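Local coordinates for protein DyP-type peroxidase (PDB 6FSK) that is a heme b peroxidase of the dye-decolorizing family that probably uses hydrogen peroxide to oxidise dyes and Mn(II), at residues L5-G10 with S472-A477; N204-Q209 with D303-N308; G237-F242 with S387-G392; G286-I291 with P298-D303. The protein carries 1 engineered substitution. All coordinates share one frame; numbering follows the deposited sequence.

Contact 1: L5-G10 with S472-A477; sequences LNNIQG and SPSITA
The flat amides of Asn7 and Gln9 each bond to segment 472-477 close to their own planes. The Asn7 carbonyl receives Thr476 N in its plane, with OD1 2.9 Å from Thr476 N, and also takes the Thr476 hydroxyl, tilted from that plane, at 3.2 Å between OD1 and OG1. Nearby, Asn7 ND2 packs on Ser474 CB at 3.4 Å. With CG anti to the backbone N (chi1 -161°), the amide swings over to the start of helix 475-481, while the backbone Asn7 O accepts from Ile475 N at 3.0 Å. Gln9 NE2 gives an almost straight bond (168°) to Pro473 O at 2.9 Å, within its amide plane, and also donates to Val77 O of strand 74-80. A water spans Gln9 N and, weakly, Pro473 O. An alanine in place of Asn7 would probably leave Thr476 N and its hydroxyl without this acceptor and slacken the join between the two chain ends. Ser474 is the N-cap, its OG accepting from Ala477 N at 2.9 Å. Ser474 OG, Asn7 OD1 and Asn7 O thus take up the three leading N-H groups, a helix N-terminus capped in part from a remote segment.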
loop_
_atom_site.group_PDB
_atom_site.type_symbol
_atom_site.label_atom_id
_atom_site.label_comp_id
_atom_site.label_asym_id
_atom_site.label_seq_id
_atom_site.Cartn_x
_atom_site.Cartn_y
_atom_site.Cartn_z
ATOM N N LEU A 5 10.156 0.376 -21.203
ATOM C CA LEU A 5 10.547 0.188 -19.784
ATOM C C LEU A 5 11.711 1.088 -19.368
ATOM O O LEU A 5 11.948 1.318 -18.157
ATOM C CB LEU A 5 10.899 -1.246 -19.500
ATOM C CG LEU A 5 9.764 -2.248 -19.672
ATOM C CD1 LEU A 5 10.282 -3.638 -19.249
ATOM C CD2 LEU A 5 8.495 -1.884 -18.926
ATOM N N ASN A 6 12.474 1.569 -20.350
ATOM C CA ASN A 6 13.449 2.655 -20.103
ATOM C C ASN A 6 12.870 3.986 -19.732
ATOM O O ASN A 6 13.628 4.893 -19.323
ATOM C CB ASN A 6 14.311 2.909 -21.335
ATOM C CG ASN A 6 15.135 1.730 -21.669
ATOM O OD1 ASN A 6 15.993 1.324 -20.920
ATOM N ND2 ASN A 6 14.854 1.132 -22.807
ATOM N N ASN A 7 11.576 4.178 -19.910
ATOM C CA ASN A 7 10.923 5.464 -19.706
ATOM C C ASN A 7 10.140 5.486 -18.370
ATOM O O ASN A 7 9.670 6.530 -17.996
ATOM C CB ASN A 7 9.959 5.861 -20.846
ATOM C CG ASN A 7 9.639 7.322 -20.878
ATOM O OD1 ASN A 7 10.496 8.178 -20.632
ATOM N ND2 ASN A 7 8.385 7.600 -21.087
ATOM N N ILE A 8 10.043 4.336 -17.722
ATOM C CA ILE A 8 9.154 4.171 -16.508
ATOM C C ILE A 8 10.040 4.037 -15.271
ATOM O O ILE A 8 10.988 3.231 -15.214
ATOM C CB ILE A 8 8.272 2.909 -16.684
ATOM C CG1 ILE A 8 7.302 3.155 -17.838
ATOM C CG2 ILE A 8 7.460 2.644 -15.425
ATOM C CD1 ILE A 8 6.810 1.878 -18.504
ATOM N N GLN A 9 9.727 4.786 -14.232
ATOM C CA GLN A 9 10.435 4.617 -13.011
ATOM C C GLN A 9 10.243 3.248 -12.403
ATOM O O GLN A 9 9.131 2.743 -12.300
ATOM C CB GLN A 9 10.091 5.752 -12.004
ATOM C CG GLN A 9 10.563 7.149 -12.402
ATOM C CD GLN A 9 10.495 8.108 -11.226
ATOM O OE1 GLN A 9 11.164 7.846 -10.215
ATOM N NE2 GLN A 9 9.775 9.203 -11.363
ATOM N N GLY A 10 11.373 2.699 -11.939
ATOM C CA GLY A 10 11.487 1.287 -11.624
ATOM C C GLY A 10 10.715 0.803 -10.391
ATOM O O GLY A 10 10.395 -0.351 -10.297
ATOM N N SER A 472 4.692 10.078 -9.946
ATOM C CA SER A 472 6.008 9.676 -10.372
ATOM C C SER A 472 6.128 9.795 -11.912
ATOM O O SER A 472 5.546 8.962 -12.583
ATOM C CB SER A 472 6.215 8.228 -9.988
ATOM O OG SER A 472 6.379 8.104 -8.546
ATOM N N PRO A 473 6.788 10.847 -12.404
ATOM C CA PRO A 473 6.705 11.037 -13.825
ATOM C C PRO A 473 7.640 10.088 -14.543
ATOM O O PRO A 473 8.579 9.481 -14.000
ATOM C CB PRO A 473 7.136 12.536 -14.011
ATOM C CG PRO A 473 7.070 13.124 -12.602
ATOM C CD PRO A 473 7.450 11.985 -11.728
ATOM N N SER A 474 7.446 9.998 -15.869
ATOM C CA SER A 474 8.364 9.245 -16.698
ATOM C C SER A 474 9.688 9.959 -16.866
ATOM O O SER A 474 9.779 11.139 -16.564
ATOM C CB SER A 474 7.690 9.102 -18.109
ATOM O OG SER A 474 7.828 10.355 -18.828
ATOM N N ILE A 475 10.685 9.239 -17.365
ATOM C CA ILE A 475 11.996 9.831 -17.577
ATOM C C ILE A 475 11.892 10.974 -18.603
ATOM O O ILE A 475 12.400 12.062 -18.340
ATOM C CB ILE A 475 13.025 8.793 -17.971
ATOM C CG1 ILE A 475 13.161 7.633 -16.919
ATOM C CG2 ILE A 475 14.357 9.471 -18.271
ATOM C CD1 ILE A 475 13.561 8.166 -15.555
ATOM N N THR A 476 11.213 10.793 -19.731
ATOM C CA THR A 476 11.125 11.945 -20.648
ATOM C C THR A 476 10.291 13.111 -20.075
ATOM O O THR A 476 10.576 14.255 -20.387
ATOM C CB THR A 476 10.618 11.580 -22.026
ATOM O OG1 THR A 476 9.384 10.951 -21.870
ATOM C CG2 THR A 476 11.548 10.666 -22.717
ATOM N N ALA A 477 9.290 12.871 -19.203
ATOM C CA ALA A 477 8.594 13.937 -18.527
ATOM C C ALA A 477 9.560 14.732 -17.646
ATOM O O ALA A 477 9.524 15.975 -17.663
ATOM C CB ALA A 477 7.432 13.457 -17.686
HETATM O O HOH W 1 7.540 6.670 -14.473
#

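Contact 2: N204-Q209 with D303-N308; sequences NPLPGQ and DAQRNN
Pro207 and Gly208, the corner residues of a type II beta turn from Leu206 to Gln209, lie against loop 303-308 at the surface, beside the heme pocket. The Pro207 ring rests on Gln305: its CG is 3.4 Å from Gln305 O and equally close to Gln305 OE1. Gln305 is bent at chi2 (-70°), which folds its amide toward the proline, the two side chains meeting at a slant, and brings NE2 to Leu206 CD2 at 3.4 Å. The same methyl of Leu206 touches Ala304 CB at 4.2 Å. No direct hydrogen bond joins the segments; a single water does, donating to Pro207 O and Ala304 O and accepting from Asn308 N. An alanine in place of Pro207 would remove the ring that covers Gln305 O and OE1, and would probably open a gap there and leave the turn less rigid. Gly208 takes the left-handed backbone angles of the turn's third position, where a CB would press on the preceding carbonyl and on Asn308 O. Inside the turn, Gln209 OE1 accepts from Leu206 N in the carbonyl plane, and NE2 donates to His195 O. Within 303-308, Asp303 OD1 accepts from Gln305 N to make an Asx turn, while OD2 lies in the plane of the Arg306 guanidinium and forms a salt bridge at 2.9 Å with NE, which stands above the carboxylate plane. Asn308 turns to the pocket instead: OD1 accepts from the heme-binding Arg336, ND2 bonds weakly to Ser194, and the side chain lies about 5 Å from the heme at the nearest atoms.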
loop_
_atom_site.group_PDB
_atom_site.type_symbol
_atom_site.label_atom_id
_atom_site.label_comp_id
_atom_site.label_asym_id
_atom_site.label_seq_id
_atom_site.Cartn_x
_atom_site.Cartn_y
_atom_site.Cartn_z
ATOM N N ASN A 204 4.375 -13.890 -17.502
ATOM C CA ASN A 204 3.966 -15.160 -16.959
ATOM C C ASN A 204 3.206 -14.986 -15.679
ATOM O O ASN A 204 3.718 -15.286 -14.602
ATOM C CB ASN A 204 5.197 -16.004 -16.667
ATOM C CG ASN A 204 5.897 -16.352 -17.916
ATOM O OD1 ASN A 204 6.995 -15.855 -18.197
ATOM N ND2 ASN A 204 5.203 -17.097 -18.748
ATOM N N PRO A 205 1.956 -14.481 -15.790
ATOM C CA PRO A 205 1.197 -14.344 -14.532
ATOM C C PRO A 205 1.088 -15.662 -13.783
ATOM O O PRO A 205 0.966 -16.752 -14.378
ATOM C CB PRO A 205 -0.185 -13.853 -14.960
ATOM C CG PRO A 205 -0.007 -13.330 -16.337
ATOM C CD PRO A 205 1.185 -14.029 -16.962
ATOM N N LEU A 206 1.151 -15.570 -12.473
ATOM C CA LEU A 206 0.933 -16.710 -11.612
ATOM C C LEU A 206 -0.469 -17.284 -11.697
ATOM O O LEU A 206 -1.408 -16.633 -12.179
ATOM C CB LEU A 206 1.291 -16.278 -10.177
ATOM C CG LEU A 206 2.740 -15.928 -9.889
ATOM C CD1 LEU A 206 2.898 -15.065 -8.633
ATOM C CD2 LEU A 206 3.549 -17.227 -9.785
ATOM N N PRO A 207 -0.652 -18.550 -11.307
ATOM C CA PRO A 207 -2.013 -19.087 -11.240
ATOM C C PRO A 207 -2.880 -18.236 -10.322
ATOM O O PRO A 207 -2.500 -17.887 -9.185
ATOM C CB PRO A 207 -1.811 -20.507 -10.674
ATOM C CG PRO A 207 -0.383 -20.801 -11.036
ATOM C CD PRO A 207 0.357 -19.523 -10.826
ATOM N N GLY A 208 -4.033 -17.840 -10.874
ATOM C CA GLY A 208 -4.968 -16.997 -10.149
ATOM C C GLY A 208 -4.755 -15.466 -10.220
ATOM O O GLY A 208 -5.482 -14.684 -9.583
ATOM N N GLN A 209 -3.724 -15.054 -10.957
ATOM C CA GLN A 209 -3.337 -13.701 -11.101
ATOM C C GLN A 209 -3.880 -13.267 -12.461
ATOM O O GLN A 209 -3.271 -13.521 -13.517
ATOM C CB GLN A 209 -1.849 -13.610 -11.026
ATOM C CG GLN A 209 -1.308 -12.268 -10.724
ATOM C CD GLN A 209 0.202 -12.139 -10.683
ATOM O OE1 GLN A 209 0.965 -12.936 -11.290
ATOM N NE2 GLN A 209 0.668 -11.012 -10.077
ATOM N N ASP A 303 4.292 -21.525 -1.412
ATOM C CA ASP A 303 4.203 -21.847 -2.839
ATOM C C ASP A 303 3.393 -20.761 -3.583
ATOM O O ASP A 303 2.146 -20.771 -3.552
ATOM C CB ASP A 303 3.496 -23.188 -2.980
ATOM C CG ASP A 303 3.485 -23.756 -4.447
ATOM O OD1 ASP A 303 3.919 -23.017 -5.371
ATOM O OD2 ASP A 303 3.039 -24.942 -4.636
ATOM N N ALA A 304 4.106 -19.888 -4.301
ATOM C CA ALA A 304 3.495 -18.847 -5.108
ATOM C C ALA A 304 2.588 -19.388 -6.168
ATOM O O ALA A 304 1.715 -18.620 -6.637
ATOM C CB ALA A 304 4.524 -17.900 -5.737
ATOM N N GLN A 305 2.796 -20.638 -6.582
ATOM C CA GLN A 305 1.924 -21.232 -7.557
ATOM C C GLN A 305 0.547 -21.597 -7.013
ATOM O O GLN A 305 -0.364 -21.871 -7.814
ATOM C CB GLN A 305 2.534 -22.535 -8.179
ATOM C CG GLN A 305 3.902 -22.331 -8.831
ATOM C CD GLN A 305 3.723 -21.524 -10.070
ATOM O OE1 GLN A 305 2.888 -21.885 -10.887
ATOM N NE2 GLN A 305 4.487 -20.470 -10.247
ATOM N N ARG A 306 0.392 -21.630 -5.703
ATOM C CA ARG A 306 -0.871 -22.046 -5.113
ATOM C C ARG A 306 -1.485 -21.058 -4.108
ATOM O O ARG A 306 -2.688 -21.136 -3.873
ATOM C CB ARG A 306 -0.706 -23.432 -4.421
ATOM C CG ARG A 306 -0.316 -24.543 -5.372
ATOM C CD ARG A 306 -0.357 -25.904 -4.679
ATOM N NE ARG A 306 0.559 -26.033 -3.545
ATOM C CZ ARG A 306 0.239 -26.468 -2.297
ATOM N NH1 ARG A 306 -0.994 -26.760 -1.899
ATOM N NH2 ARG A 306 1.219 -26.607 -1.419
ATOM N N ASN A 307 -0.648 -20.233 -3.461
ATOM C CA ASN A 307 -1.084 -19.469 -2.306
ATOM C C ASN A 307 -2.017 -18.295 -2.690
ATOM O O ASN A 307 -2.481 -17.627 -1.759
ATOM C CB ASN A 307 0.101 -19.007 -1.504
ATOM C CG ASN A 307 0.941 -17.945 -2.193
ATOM O OD1 ASN A 307 0.596 -17.393 -3.230
ATOM N ND2 ASN A 307 2.073 -17.639 -1.560
ATOM N N ASN A 308 -2.271 -18.053 -3.965
ATOM C CA ASN A 308 -3.180 -16.971 -4.363
ATOM C C ASN A 308 -4.286 -17.375 -5.311
ATOM O O ASN A 308 -4.979 -16.570 -5.881
ATOM C CB ASN A 308 -2.316 -15.775 -4.812
ATOM C CG ASN A 308 -3.064 -14.468 -4.676
ATOM O OD1 ASN A 308 -3.776 -14.268 -3.716
ATOM N ND2 ASN A 308 -2.827 -13.593 -5.612
HETATM O O HOH W 2 -1.175 -18.822 -6.660
#

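Contact 3: G237-F242 with S387-G392; sequences GSFLTF and SSIDDG
Ile389 packs on Phe239 and Thr241 in a buried hydrophobic contact, where the loop that leaves strand 379-386 folds over neighbouring strand 238-247. Phe239 and Thr241 are alternate residues of the strand, so both side chains point toward the loop. Ile389 fits against this pair: its CG1 is 3.5 Å from Phe239 CB, and its CD1 3.7 Å from Thr241 OG1. The isoleucine crosses the phenylalanine at about a right angle. Farther out, Ser387 O lies at the edge of the Phe239 ring, near its plane, 3.5 Å from CE2; the same oxygen accepts from Arg230. Strands 238-247 and 379-386 are antiparallel neighbours in the sheet of the second of the two ferredoxin-like halves of the DyP fold, with backbone bonds linking Phe239 to Ser386 and Thr241 to Cys384. The Phe239 ring also meets Phe471 of strand 462-472 edge-to-face, and the side chain of Thr241 is about 7 Å from the heme at the nearest atoms. Around Ile389 the loop tightens into an ST motif, Ser388 OG accepting from Asp391 N at 2.9 Å. Gly392, the N-cap of helix 393-401, closes the turn by donating from N to Ser388 O; a CB there would clash with that oxygen.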
loop_
_atom_site.group_PDB
_atom_site.type_symbol
_atom_site.label_atom_id
_atom_site.label_comp_id
_atom_site.label_asym_id
_atom_site.label_seq_id
_atom_site.Cartn_x
_atom_site.Cartn_y
_atom_site.Cartn_z
ATOM N N GLY A 237 3.720 7.910 -16.262
ATOM C CA GLY A 237 3.796 8.222 -14.797
ATOM C C GLY A 237 2.720 7.408 -14.059
ATOM O O GLY A 237 1.790 6.805 -14.650
ATOM N N SER A 238 2.858 7.378 -12.743
ATOM C CA SER A 238 1.869 6.674 -11.908
ATOM C C SER A 238 1.710 7.491 -10.607
ATOM O O SER A 238 2.634 8.168 -10.195
ATOM C CB SER A 238 2.376 5.287 -11.626
ATOM O OG SER A 238 1.384 4.503 -10.917
ATOM N N PHE A 239 0.576 7.360 -9.970
ATOM C CA PHE A 239 0.271 8.004 -8.687
ATOM C C PHE A 239 0.770 7.125 -7.569
ATOM O O PHE A 239 0.420 5.947 -7.447
ATOM C CB PHE A 239 -1.199 8.292 -8.500
ATOM C CG PHE A 239 -1.774 9.312 -9.442
ATOM C CD1 PHE A 239 -1.693 10.635 -9.136
ATOM C CD2 PHE A 239 -2.355 8.966 -10.656
ATOM C CE1 PHE A 239 -2.165 11.597 -9.959
ATOM C CE2 PHE A 239 -2.791 9.941 -11.525
ATOM C CZ PHE A 239 -2.758 11.263 -11.136
ATOM N N LEU A 240 1.634 7.729 -6.754
ATOM C CA LEU A 240 2.250 7.133 -5.571
ATOM C C LEU A 240 1.472 7.651 -4.360
ATOM O O LEU A 240 1.578 8.859 -4.017
ATOM C CB LEU A 240 3.700 7.588 -5.472
ATOM C CG LEU A 240 4.606 6.893 -4.492
ATOM C CD1 LEU A 240 6.067 7.244 -4.703
ATOM C CD2 LEU A 240 4.227 7.152 -3.040
ATOM N N THR A 241 0.769 6.779 -3.665
ATOM C CA THR A 241 0.180 7.097 -2.335
ATOM C C THR A 241 1.132 6.653 -1.260
ATOM O O THR A 241 1.515 5.492 -1.210
ATOM C CB THR A 241 -1.186 6.404 -2.187
ATOM O OG1 THR A 241 -2.119 6.969 -3.105
ATOM C CG2 THR A 241 -1.691 6.628 -0.738
ATOM N N PHE A 242 1.499 7.600 -0.355
ATOM C CA PHE A 242 2.300 7.299 0.846
ATOM C C PHE A 242 1.466 7.451 2.089
ATOM O O PHE A 242 0.784 8.469 2.216
ATOM C CB PHE A 242 3.506 8.213 0.950
ATOM C CG PHE A 242 4.252 8.057 2.236
ATOM C CD1 PHE A 242 4.978 6.921 2.528
ATOM C CD2 PHE A 242 4.230 9.074 3.168
ATOM C CE1 PHE A 242 5.707 6.837 3.735
ATOM C CE2 PHE A 242 4.914 8.937 4.370
ATOM C CZ PHE A 242 5.558 7.812 4.650
ATOM N N SER A 387 -2.985 4.275 -11.693
ATOM C CA SER A 387 -3.187 5.423 -12.504
ATOM C C SER A 387 -4.316 6.278 -12.022
ATOM O O SER A 387 -4.677 7.285 -12.664
ATOM C CB SER A 387 -3.412 5.031 -13.967
ATOM O OG SER A 387 -4.625 4.330 -14.071
ATOM N N SER A 388 -4.919 5.949 -10.863
ATOM C CA SER A 388 -5.989 6.749 -10.324
ATOM C C SER A 388 -6.087 6.471 -8.825
ATOM O O SER A 388 -6.505 5.411 -8.393
ATOM C CB SER A 388 -7.313 6.415 -10.964
ATOM O OG SER A 388 -8.418 7.109 -10.402
ATOM N N ILE A 389 -5.754 7.472 -8.032
ATOM C CA ILE A 389 -5.999 7.409 -6.545
ATOM C C ILE A 389 -7.492 7.439 -6.270
ATOM O O ILE A 389 -8.031 6.693 -5.405
ATOM C CB ILE A 389 -5.267 8.559 -5.835
ATOM C CG1 ILE A 389 -3.787 8.494 -6.134
ATOM C CG2 ILE A 389 -5.498 8.485 -4.302
ATOM C CD1 ILE A 389 -3.012 9.660 -5.494
ATOM N N ASP A 390 -8.224 8.214 -7.095
ATOM C CA ASP A 390 -9.671 8.298 -6.948
ATOM C C ASP A 390 -10.306 6.892 -7.112
ATOM O O ASP A 390 -11.146 6.487 -6.300
ATOM C CB ASP A 390 -10.313 9.171 -7.978
ATOM C CG ASP A 390 -10.009 10.652 -7.797
ATOM O OD1 ASP A 390 -9.582 11.086 -6.721
ATOM O OD2 ASP A 390 -10.287 11.407 -8.834
ATOM N N ASP A 391 -9.815 6.124 -8.066
ATOM C CA ASP A 391 -10.386 4.793 -8.328
ATOM C C ASP A 391 -9.810 3.732 -7.436
ATOM O O ASP A 391 -10.478 2.704 -7.133
ATOM C CB ASP A 391 -10.121 4.301 -9.767
ATOM C CG ASP A 391 -10.875 5.075 -10.858
ATOM O OD1 ASP A 391 -11.796 5.841 -10.588
ATOM O OD2 ASP A 391 -10.493 4.868 -12.055
ATOM N N GLY A 392 -8.549 3.900 -7.016
ATOM C CA GLY A 392 -7.798 2.955 -6.248
ATOM C C GLY A 392 -7.775 3.191 -4.750
ATOM O O GLY A 392 -8.751 3.052 -4.061
#

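Contact 4: G286-I291 with P298-D303; sequences GAPIEI and PKLAAD
Leu300 and Ala301 of the short helix 298-302 form a compact apolar cluster with the preceding loop 286-291 near the heme pocket. Leu300 does most of the work through one methyl. With CG anti to the backbone N (chi1 169°), Leu300 turns its branch to the loop, and CD2 is the methyl that makes contact, lying 3.6 Å from Ile291 CG2 and meeting Pro288 CD tip to tip at 3.9 Å. Ala287 CB borders the same methyl at 4.3 Å. At the next helix residue, Ala301 CB sits 3.4 Å from Ala287 N and 4.0 Å from Ala287 CB; the CA atoms of Ala287 and Ala301 are 4.1 Å apart, an approach that their small side chains permit. Gly286 also belongs here: its positive phi (108°) would jam a CB against the carbonyl before it, and its C lies 3.9 Å from Ala301 CB.

No hydrogen bond crosses between the segments; several backbone groups are bonded to neighbours outside them. Ala287 N bonds to Ser285 OG, Gly286 O accepts from Arg282, and Ala301 O accepts from Asn307 ND2. Asp297 OD1 accepts from Leu300 N at the start of the helix. On the loop side, Pro288 O accepts from Ile291 N, curling the chain back so that Ile291 can reach Leu300. Gly286 approaches the heme-binding Ile193, and the whole is a short helix packed back on the loop that leads into it, through alanine, proline, leucine and isoleucine side chains, at the margin of the heme pocket.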
loop_
_atom_site.group_PDB
_atom_site.type_symbol
_atom_site.label_atom_id
_atom_site.label_comp_id
_atom_site.label_asym_id
_atom_site.label_seq_id
_atom_site.Cartn_x
_atom_site.Cartn_y
_atom_site.Cartn_z
ATOM N N GLY A 286 1.012 -16.764 5.458
ATOM C CA GLY A 286 0.586 -16.360 4.157
ATOM C C GLY A 286 -0.434 -17.313 3.560
ATOM O O GLY A 286 -1.012 -17.054 2.508
ATOM N N ALA A 287 -0.694 -18.457 4.207
ATOM C CA ALA A 287 -1.654 -19.378 3.657
ATOM C C ALA A 287 -3.076 -18.732 3.683
ATOM O O ALA A 287 -3.498 -18.280 4.738
ATOM C CB ALA A 287 -1.666 -20.690 4.433
ATOM N N PRO A 288 -3.804 -18.743 2.582
ATOM C CA PRO A 288 -5.082 -18.117 2.550
ATOM C C PRO A 288 -6.095 -18.962 3.246
ATOM O O PRO A 288 -6.162 -20.180 2.994
ATOM C CB PRO A 288 -5.359 -17.951 1.082
ATOM C CG PRO A 288 -4.557 -19.057 0.430
ATOM C CD PRO A 288 -3.409 -19.244 1.259
ATOM N N ILE A 289 -6.920 -18.348 4.099
ATOM C CA ILE A 289 -7.936 -19.096 4.814
ATOM C C ILE A 289 -8.989 -19.606 3.837
ATOM O O ILE A 289 -9.669 -20.619 4.132
ATOM C CB ILE A 289 -8.588 -18.282 5.967
ATOM C CG1 ILE A 289 -9.385 -17.163 5.408
ATOM C CG2 ILE A 289 -7.519 -17.882 6.982
ATOM C CD1 ILE A 289 -9.962 -16.286 6.507
ATOM N N GLU A 290 -9.221 -18.985 2.666
ATOM C CA GLU A 290 -10.195 -19.471 1.744
ATOM C C GLU A 290 -9.858 -20.901 1.279
ATOM O O GLU A 290 -10.786 -21.670 0.989
ATOM C CB GLU A 290 -10.300 -18.518 0.558
ATOM C CG GLU A 290 -11.262 -18.843 -0.552
ATOM C CD GLU A 290 -12.731 -18.855 -0.130
ATOM O OE1 GLU A 290 -13.110 -18.362 0.986
ATOM O OE2 GLU A 290 -13.530 -19.322 -0.976
ATOM N N ILE A 291 -8.568 -21.198 1.178
ATOM C CA ILE A 291 -8.090 -22.562 0.787
ATOM C C ILE A 291 -7.985 -23.415 2.032
ATOM O O ILE A 291 -8.434 -24.619 2.004
ATOM C CB ILE A 291 -6.780 -22.490 0.004
ATOM C CG1 ILE A 291 -6.981 -21.663 -1.261
ATOM C CG2 ILE A 291 -6.227 -23.907 -0.298
ATOM C CD1 ILE A 291 -5.772 -21.487 -2.160
ATOM N N PRO A 298 1.715 -24.208 6.153
ATOM C CA PRO A 298 2.974 -23.487 5.781
ATOM C C PRO A 298 3.561 -23.854 4.428
ATOM O O PRO A 298 4.152 -23.004 3.775
ATOM C CB PRO A 298 3.932 -23.839 6.901
ATOM C CG PRO A 298 3.014 -24.180 8.072
ATOM C CD PRO A 298 1.821 -24.846 7.488
ATOM N N LYS A 299 3.306 -25.050 3.945
ATOM C CA LYS A 299 3.801 -25.448 2.637
ATOM C C LYS A 299 3.033 -24.723 1.514
ATOM O O LYS A 299 3.640 -24.244 0.516
ATOM C CB LYS A 299 3.626 -26.960 2.448
ATOM C CG LYS A 299 3.960 -27.461 1.041
ATOM C CD LYS A 299 3.971 -28.982 0.857
ATOM C CE LYS A 299 4.591 -29.303 -0.507
ATOM N NZ LYS A 299 5.108 -30.689 -0.600
ATOM N N LEU A 300 1.724 -24.620 1.715
ATOM C CA LEU A 300 0.860 -23.860 0.785
ATOM C C LEU A 300 1.338 -22.423 0.783
ATOM O O LEU A 300 1.439 -21.787 -0.298
ATOM C CB LEU A 300 -0.618 -23.933 1.224
ATOM C CG LEU A 300 -1.591 -23.006 0.530
ATOM C CD1 LEU A 300 -1.655 -23.204 -0.957
ATOM C CD2 LEU A 300 -2.983 -23.138 1.131
ATOM N N ALA A 301 1.548 -21.892 1.972
ATOM C CA ALA A 301 1.972 -20.480 2.128
ATOM C C ALA A 301 3.218 -20.169 1.272
ATOM O O ALA A 301 3.301 -19.126 0.673
ATOM C CB ALA A 301 2.192 -20.159 3.574
ATOM N N ALA A 302 4.171 -21.066 1.262
ATOM C CA ALA A 302 5.466 -20.830 0.641
ATOM C C ALA A 302 5.405 -21.047 -0.852
ATOM O O ALA A 302 6.373 -20.740 -1.513
ATOM C CB ALA A 302 6.460 -21.833 1.225
ATOM N N ASP A 303 4.292 -21.525 -1.412
ATOM C CA ASP A 303 4.203 -21.847 -2.839
ATOM C C ASP A 303 3.393 -20.761 -3.583
ATOM O O ASP A 303 2.146 -20.771 -3.552
ATOM C CB ASP A 303 3.496 -23.188 -2.980
ATOM C CG ASP A 303 3.485 -23.756 -4.447
ATOM O OD1 ASP A 303 3.919 -23.017 -5.371
ATOM O OD2 ASP A 303 3.039 -24.942 -4.636
#

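Overall arrangement
From the N terminus, segment 5-10 meets segment 472-477, so contact 1 closes a loop of nearly the whole chain and encloses the other three. Contact 2 then opens at 204-209 and contact 3 at 237-242; because contact 2 closes at 303-308 and contact 3 only at 387-392, the two loops cross. Contact 4, a short-range loop-to-helix contact between 286-291 and 298-303, lies within both loops. It shares Asp303 with contact 2 and touches it, and together they form one patch beside the heme pocket. Contacts 1 and 3 meet on the central sheet, where Ser472 N lies 2.8 Å from Ser238 O, a probable hydrogen bond joining strands 462-472 and 238-247.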